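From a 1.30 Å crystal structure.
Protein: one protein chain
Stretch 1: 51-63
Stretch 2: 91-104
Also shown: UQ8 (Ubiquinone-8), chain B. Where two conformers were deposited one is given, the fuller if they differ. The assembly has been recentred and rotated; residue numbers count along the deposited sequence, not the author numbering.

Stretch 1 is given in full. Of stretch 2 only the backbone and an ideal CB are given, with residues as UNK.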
# COMPACT_ATOMS: atom_id res chain seq x y z
N LEU A 51 11.60 -11.68 -10.84
CA LEU A 51 12.12 -10.41 -11.33
C LEU A 51 13.60 -10.28 -11.08
O LEU A 51 14.08 -10.58 -9.99
CB LEU A 51 11.42 -9.21 -10.68
CG LEU A 51 9.91 -9.08 -10.88
CD1 LEU A 51 9.40 -8.00 -9.92
CD2 LEU A 51 9.54 -8.74 -12.35
N SER A 52 14.35 -9.84 -12.09
CA SER A 52 15.75 -9.54 -11.91
C SER A 52 16.56 -10.71 -11.35
O SER A 52 17.55 -10.51 -10.68
CB SER A 52 15.95 -8.30 -11.09
OG SER A 52 15.46 -7.18 -11.83
N GLY A 53 16.13 -11.93 -11.65
CA GLY A 53 16.82 -13.10 -11.16
C GLY A 53 16.35 -13.66 -9.82
O GLY A 53 16.83 -14.71 -9.44
N LEU A 54 15.46 -12.95 -9.14
CA LEU A 54 14.92 -13.38 -7.86
C LEU A 54 13.55 -14.01 -8.05
O LEU A 54 12.66 -13.38 -8.63
CB LEU A 54 14.79 -12.19 -6.89
CG LEU A 54 14.14 -12.50 -5.55
CD1 LEU A 54 14.97 -13.46 -4.73
CD2 LEU A 54 13.93 -11.18 -4.76
N GLN A 55 13.39 -15.22 -7.54
CA GLN A 55 12.09 -15.84 -7.41
C GLN A 55 11.62 -15.75 -5.97
O GLN A 55 12.30 -16.26 -5.08
CB GLN A 55 12.12 -17.28 -7.85
CG GLN A 55 12.41 -17.44 -9.34
CD GLN A 55 13.87 -17.37 -9.69
OE1 GLN A 55 14.69 -18.03 -9.10
NE2 GLN A 55 14.20 -16.52 -10.67
N PHE A 56 10.50 -15.09 -5.74
CA PHE A 56 10.01 -14.80 -4.40
C PHE A 56 8.54 -15.14 -4.28
O PHE A 56 7.78 -14.89 -5.20
CB PHE A 56 10.19 -13.30 -4.14
CG PHE A 56 9.80 -12.85 -2.77
CD1 PHE A 56 10.66 -12.99 -1.70
CD2 PHE A 56 8.54 -12.24 -2.57
CE1 PHE A 56 10.23 -12.53 -0.38
CE2 PHE A 56 8.15 -11.79 -1.31
CZ PHE A 56 9.01 -11.95 -0.27
N THR A 57 8.16 -15.70 -3.13
CA THR A 57 6.76 -15.89 -2.81
C THR A 57 6.50 -15.34 -1.41
O THR A 57 7.39 -15.39 -0.53
CB THR A 57 6.33 -17.34 -2.88
OG1 THR A 57 6.91 -18.08 -1.82
CG2 THR A 57 6.67 -17.98 -4.20
N LEU A 58 5.28 -14.84 -1.19
CA LEU A 58 4.85 -14.46 0.14
C LEU A 58 3.44 -14.95 0.37
O LEU A 58 2.53 -14.62 -0.41
CB LEU A 58 4.92 -12.96 0.36
CG LEU A 58 4.72 -12.48 1.79
CD1 LEU A 58 5.93 -12.84 2.65
CD2 LEU A 58 4.44 -10.98 1.83
N LYS A 59 3.30 -15.74 1.43
CA LYS A 59 1.99 -16.26 1.83
C LYS A 59 1.69 -15.72 3.22
O LYS A 59 2.60 -15.42 4.00
CB LYS A 59 2.00 -17.80 1.83
CG LYS A 59 2.22 -18.38 0.47
CD LYS A 59 2.09 -19.89 0.51
CE LYS A 59 2.73 -20.55 -0.64
NZ LYS A 59 2.91 -22.00 -0.32
N GLU A 60 0.41 -15.61 3.55
CA GLU A 60 0.05 -15.07 4.86
C GLU A 60 0.58 -13.64 5.02
O GLU A 60 0.93 -13.25 6.12
CB GLU A 60 0.53 -15.93 6.06
CG GLU A 60 -0.04 -17.34 6.22
CD GLU A 60 0.29 -17.90 7.60
OE1 GLU A 60 1.44 -18.31 7.78
OE2 GLU A 60 -0.58 -17.87 8.52
N GLY A 61 0.67 -12.91 3.92
CA GLY A 61 1.28 -11.61 4.01
C GLY A 61 0.43 -10.62 4.78
O GLY A 61 -0.79 -10.66 4.73
N LYS A 62 1.10 -9.73 5.50
CA LYS A 62 0.48 -8.74 6.32
C LYS A 62 1.18 -7.41 6.16
O LYS A 62 2.40 -7.35 6.24
CB LYS A 62 0.66 -9.11 7.77
CG LYS A 62 0.18 -10.47 8.20
CD LYS A 62 -1.25 -10.61 8.20
CE LYS A 62 -1.64 -11.98 8.88
NZ LYS A 62 -3.07 -11.97 9.25
N LEU A 63 0.41 -6.36 6.00
CA LEU A 63 0.93 -4.98 5.94
C LEU A 63 0.40 -4.21 7.14
O LEU A 63 -0.81 -4.05 7.28
CB LEU A 63 0.51 -4.28 4.64
CG LEU A 63 0.84 -2.77 4.61
CD1 LEU A 63 2.30 -2.58 4.44
CD2 LEU A 63 0.05 -2.07 3.47
N UNK A 91 6.05 1.44 7.75
CA UNK A 91 5.24 0.24 7.58
C UNK A 91 6.07 -0.99 7.80
O UNK A 91 7.30 -0.95 7.74
CB UNK A 91 4.60 0.20 6.19
N UNK A 92 5.38 -2.08 8.03
CA UNK A 92 6.03 -3.37 8.12
C UNK A 92 5.27 -4.34 7.22
O UNK A 92 4.05 -4.31 7.17
CB UNK A 92 6.08 -3.87 9.57
N UNK A 93 6.01 -5.19 6.53
CA UNK A 93 5.45 -6.30 5.73
C UNK A 93 5.98 -7.60 6.31
O UNK A 93 7.18 -7.75 6.49
CB UNK A 93 5.81 -6.17 4.25
N UNK A 94 5.06 -8.49 6.66
CA UNK A 94 5.40 -9.76 7.25
C UNK A 94 4.77 -10.89 6.49
O UNK A 94 3.80 -10.70 5.77
CB UNK A 94 4.97 -9.81 8.72
N UNK A 95 5.29 -12.09 6.67
CA UNK A 95 4.64 -13.26 6.12
C UNK A 95 5.60 -14.41 5.94
O UNK A 95 6.76 -14.32 6.33
CB UNK A 95 3.98 -12.92 4.78
N UNK A 96 5.09 -15.50 5.39
CA UNK A 96 5.89 -16.68 5.10
C UNK A 96 6.43 -16.56 3.70
O UNK A 96 5.65 -16.53 2.73
CB UNK A 96 5.08 -17.97 5.26
N UNK A 97 7.75 -16.42 3.58
CA UNK A 97 8.37 -16.20 2.27
C UNK A 97 9.15 -17.42 1.80
O UNK A 97 9.56 -18.26 2.59
CB UNK A 97 9.30 -14.98 2.32
N UNK A 98 9.33 -17.44 0.48
CA UNK A 98 10.36 -18.28 -0.11
C UNK A 98 11.17 -17.43 -1.05
O UNK A 98 10.66 -16.47 -1.63
CB UNK A 98 9.76 -19.49 -0.83
N UNK A 99 12.45 -17.77 -1.19
CA UNK A 99 13.33 -17.08 -2.09
C UNK A 99 14.23 -18.10 -2.78
O UNK A 99 14.73 -19.05 -2.17
CB UNK A 99 14.15 -16.02 -1.35
N UNK A 100 14.53 -17.83 -4.06
CA UNK A 100 15.46 -18.60 -4.82
C UNK A 100 16.07 -17.73 -5.91
O UNK A 100 15.58 -16.64 -6.19
CB UNK A 100 14.78 -19.84 -5.41
N UNK A 101 17.11 -18.23 -6.55
CA UNK A 101 17.75 -17.49 -7.62
C UNK A 101 18.86 -16.62 -7.04
O UNK A 101 19.76 -17.08 -6.32
CB UNK A 101 16.73 -16.64 -8.38
N UNK A 102 18.78 -15.33 -7.30
CA UNK A 102 19.79 -14.41 -6.81
C UNK A 102 19.16 -13.09 -6.44
O UNK A 102 18.08 -12.73 -6.93
CB UNK A 102 20.89 -14.20 -7.85
N UNK A 103 19.82 -12.42 -5.54
CA UNK A 103 19.49 -11.06 -5.22
C UNK A 103 20.68 -10.21 -5.64
O UNK A 103 21.72 -10.23 -5.00
CB UNK A 103 19.16 -10.89 -3.74
N UNK A 104 20.48 -9.48 -6.73
CA UNK A 104 21.54 -8.66 -7.31
C UNK A 104 22.72 -9.57 -7.66
O UNK A 104 22.59 -10.44 -8.56
CB UNK A 104 21.97 -7.55 -6.35
C45 UQ8 B . 13.54 -12.04 -0.03
C44 UQ8 B . 14.35 -10.99 -0.80
C46 UQ8 B . 15.81 -11.36 -0.72
C43 UQ8 B . 14.13 -9.58 -0.30
C42 UQ8 B . 12.64 -9.28 -0.08
C41 UQ8 B . 11.94 -9.20 -1.43
C39 UQ8 B . 10.99 -8.02 -1.45
C40 UQ8 B . 9.50 -8.19 -1.76
C38 UQ8 B . 11.48 -6.75 -1.25
C37 UQ8 B . 10.71 -5.60 -1.24
C36 UQ8 B . 11.62 -4.51 -0.69
C34 UQ8 B . 10.90 -3.20 -0.43
C35 UQ8 B . 11.63 -2.24 0.26
C33 UQ8 B . 9.56 -3.03 -0.80
C32 UQ8 B . 8.77 -1.89 -0.67
C31 UQ8 B . 7.29 -2.35 -0.60
C29 UQ8 B . 6.30 -1.20 -0.62
C30 UQ8 B . 6.48 -0.02 -1.63
C28 UQ8 B . 5.22 -1.19 0.26
C27 UQ8 B . 4.25 -0.20 0.34
C26 UQ8 B . 2.89 -0.77 0.79
C24 UQ8 B . 1.91 0.36 1.10
C25 UQ8 B . 2.13 1.28 2.32
C23 UQ8 B . 0.83 0.57 0.28
C22 UQ8 B . -0.17 1.54 0.41
C21 UQ8 B . -1.10 1.54 -0.80
C19 UQ8 B . -2.00 2.77 -0.93
C20 UQ8 B . -2.78 2.79 -2.25
C18 UQ8 B . -2.90 2.99 0.29
C17 UQ8 B . -3.86 4.18 0.07
C16 UQ8 B . -4.42 4.74 1.39
C14 UQ8 B . -5.62 5.63 1.07
C15 UQ8 B . -5.56 6.54 -0.17
C13 UQ8 B . -6.77 5.61 1.86
C12 UQ8 B . -7.89 6.39 1.58
C11 UQ8 B . -8.72 6.74 2.83
C9 UQ8 B . -9.53 8.04 2.62
C10 UQ8 B . -9.67 8.41 1.14
C8 UQ8 B . -10.89 7.88 3.29
C7 UQ8 B . -12.04 7.77 2.28
C6 UQ8 B . -12.53 9.15 1.77
C1 UQ8 B . -12.79 9.33 0.41
C1M UQ8 B . -12.58 8.25 -0.45
C2 UQ8 B . -13.23 10.55 -0.11
O2 UQ8 B . -13.46 10.70 -1.31
C3 UQ8 B . -13.44 11.62 0.74
O3 UQ8 B . -13.88 12.81 0.24
C3M UQ8 B . -15.31 12.81 0.14
C4 UQ8 B . -13.20 11.48 2.10
O4 UQ8 B . -13.41 12.55 2.93
C4M UQ8 B . -12.70 13.71 2.45
C5 UQ8 B . -12.74 10.26 2.61
O5 UQ8 B . -12.54 10.16 3.83

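Stretch 2 runs antiparallel to stretch 1, so most positions from 93 to 101 can be read against a paired residue. One face of the sheet carries Phe-56, Leu-58 and Leu-63 with the ubiquinone tail beyond; the other carries Gln-55, Thr-57, Lys-59 and Lys-62.

Position 91 points its CB toward Leu-63, with CD1 of that leucine 4.0 Å from the ideal CB. A small apolar group suits; it is Ala-91, its CB 4.1 Å from Leu-63 CD1. The CB of position 92 points sideways with no stretch 1 atom within 5.5 Å, so the side chain is little constrained, though its O lies 3.4 Å from Leu-63 CA; the residue is Thr-92.

Position 93 pairs with Leu-63 on the apolar face, where any medium aliphatic would fit. Val-93 reaches Leu-63 CD1 with CG2 (3.9 Å) and Leu-58 CD2 with CG1 (4.1 Å).

Position 94 pairs with Lys-62 on the polar face, its backbone giving N to Lys-62 O and taking Lys-62 N at its own O, both 2.9 Å. An acid might answer the lysine, but any long polar chain with a free end is tolerable. The residue is Lys-94, and the two lysine ends lead away from the contact.

Position 95 lies at the bulge, where the register slips by one. Phi 157° with psi -178° jams a CB against the preceding carbonyl, and the ideal CB would also sit 2.9 Å from Leu-58 CD1 and 3.0 Å from Lys-59 O. Only glycine fits: Gly-95, over which Leu-58 CD1 packs, 3.7 Å from its C.

Position 96 returns to the polar face beside Lys-59, with Glu-60 OE1 4.4 Å from the ideal CB. Polar or aromatic side chains could cover this edge. His-96 does so, burying more area against stretch 1 than any other residue of stretch 2, while its O accepts Lys-59 N at 2.8 Å.

Position 97 has Phe-56 CE1 3.8 Å and Leu-58 CD1 4.0 Å from its ideal CB, inviting an apolar or aromatic residue. Tyr-97 packs its CB 3.7 Å from Phe-56 CE1, and its ring end leads away.

Position 98 has Thr-57 OG1 only 3.3 Å from its ideal CB, so a small hydroxyl, serine or threonine, is the natural reply. Thr-98 supplies it: its OG1 hydrogen-bonds Thr-57 OG1 at 2.6 Å, and both side chains adopt p.

Position 99 lies near Leu-54 CD1, 4.3 Å from the ideal CB; small or aliphatic residues suit. Ala-99 leaves its CB 4.4 Å from that CD1.

Position 100 has room for a CB, so stretch 1 does not demand glycine, yet Gly-100 is deposited. Position 101 does demand it: at phi 91° and psi -124° a CB would be jammed against the preceding carbonyl O, and the ideal CB would also lie 2.2 Å from Gly-53 O. It is Gly-101.

Position 102 points its CB sideways, close to the turn that carries the carbonyls of Ser-52 and Gly-53; a long side chain could bend back to it. Arg-102 lays a guanidinium face over Ser-52 O and Gly-53 CA, while NH1 of Arg-102 hydrogen-bonds the O of position 104 at 2.9 Å.

Position 103, near Leu-54, suits an aliphatic: Ile-103 CD1 lies 4.3 Å from Leu-54 CD2. Position 104 points away and is weakly constrained; it is Leu-104.

Stretch 2, residues 91-104: ATVKGHYTAGGRIL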
# COMPACT_ATOMS: atom_id res chain seq x y z
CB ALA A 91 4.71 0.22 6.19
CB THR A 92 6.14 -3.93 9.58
OG1 THR A 92 7.04 -3.14 10.38
CG2 THR A 92 6.75 -5.29 9.60
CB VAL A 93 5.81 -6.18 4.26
CG1 VAL A 93 5.10 -7.27 3.49
CG2 VAL A 93 5.47 -4.81 3.70
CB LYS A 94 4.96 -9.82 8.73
CG LYS A 94 5.65 -8.82 9.65
CD LYS A 94 5.12 -8.96 11.12
CE LYS A 94 5.89 -8.12 12.08
NZ LYS A 94 5.22 -7.90 13.41
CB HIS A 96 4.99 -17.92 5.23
CG HIS A 96 5.61 -19.18 4.79
ND1 HIS A 96 4.85 -20.25 4.36
CD2 HIS A 96 6.89 -19.53 4.61
CE1 HIS A 96 5.67 -21.24 4.00
NE2 HIS A 96 6.92 -20.82 4.18
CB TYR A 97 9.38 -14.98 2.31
CG TYR A 97 10.74 -15.35 2.84
CD1 TYR A 97 11.76 -15.64 1.98
CD2 TYR A 97 10.97 -15.50 4.18
CE1 TYR A 97 12.94 -16.11 2.44
CE2 TYR A 97 12.16 -16.01 4.63
CZ TYR A 97 13.14 -16.32 3.75
OH TYR A 97 14.33 -16.84 4.17
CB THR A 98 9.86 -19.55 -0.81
OG1 THR A 98 9.22 -19.20 -2.04
CG2 THR A 98 8.95 -20.39 0.07
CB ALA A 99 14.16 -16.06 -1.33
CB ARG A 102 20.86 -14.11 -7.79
CG ARG A 102 20.39 -13.57 -9.01
CD ARG A 102 21.55 -13.22 -10.05
NE ARG A 102 20.94 -12.80 -11.32
CZ ARG A 102 20.50 -11.58 -11.59
NH1 ARG A 102 20.71 -10.55 -10.79
NH2 ARG A 102 19.89 -11.36 -12.76
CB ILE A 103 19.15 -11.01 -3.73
CG1 ILE A 103 18.78 -9.62 -3.28
CG2 ILE A 103 20.25 -11.64 -2.92
CD1 ILE A 103 17.65 -9.13 -4.00
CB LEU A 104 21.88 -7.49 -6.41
CG LEU A 104 20.70 -6.65 -5.86
CD1 LEU A 104 21.18 -5.54 -4.88
CD2 LEU A 104 19.75 -6.08 -6.93
O HOH W 1 18.05 -10.19 -8.09
O HOH W 2 10.82 -18.67 -4.28
O HOH W 3 5.80 -18.47 0.67
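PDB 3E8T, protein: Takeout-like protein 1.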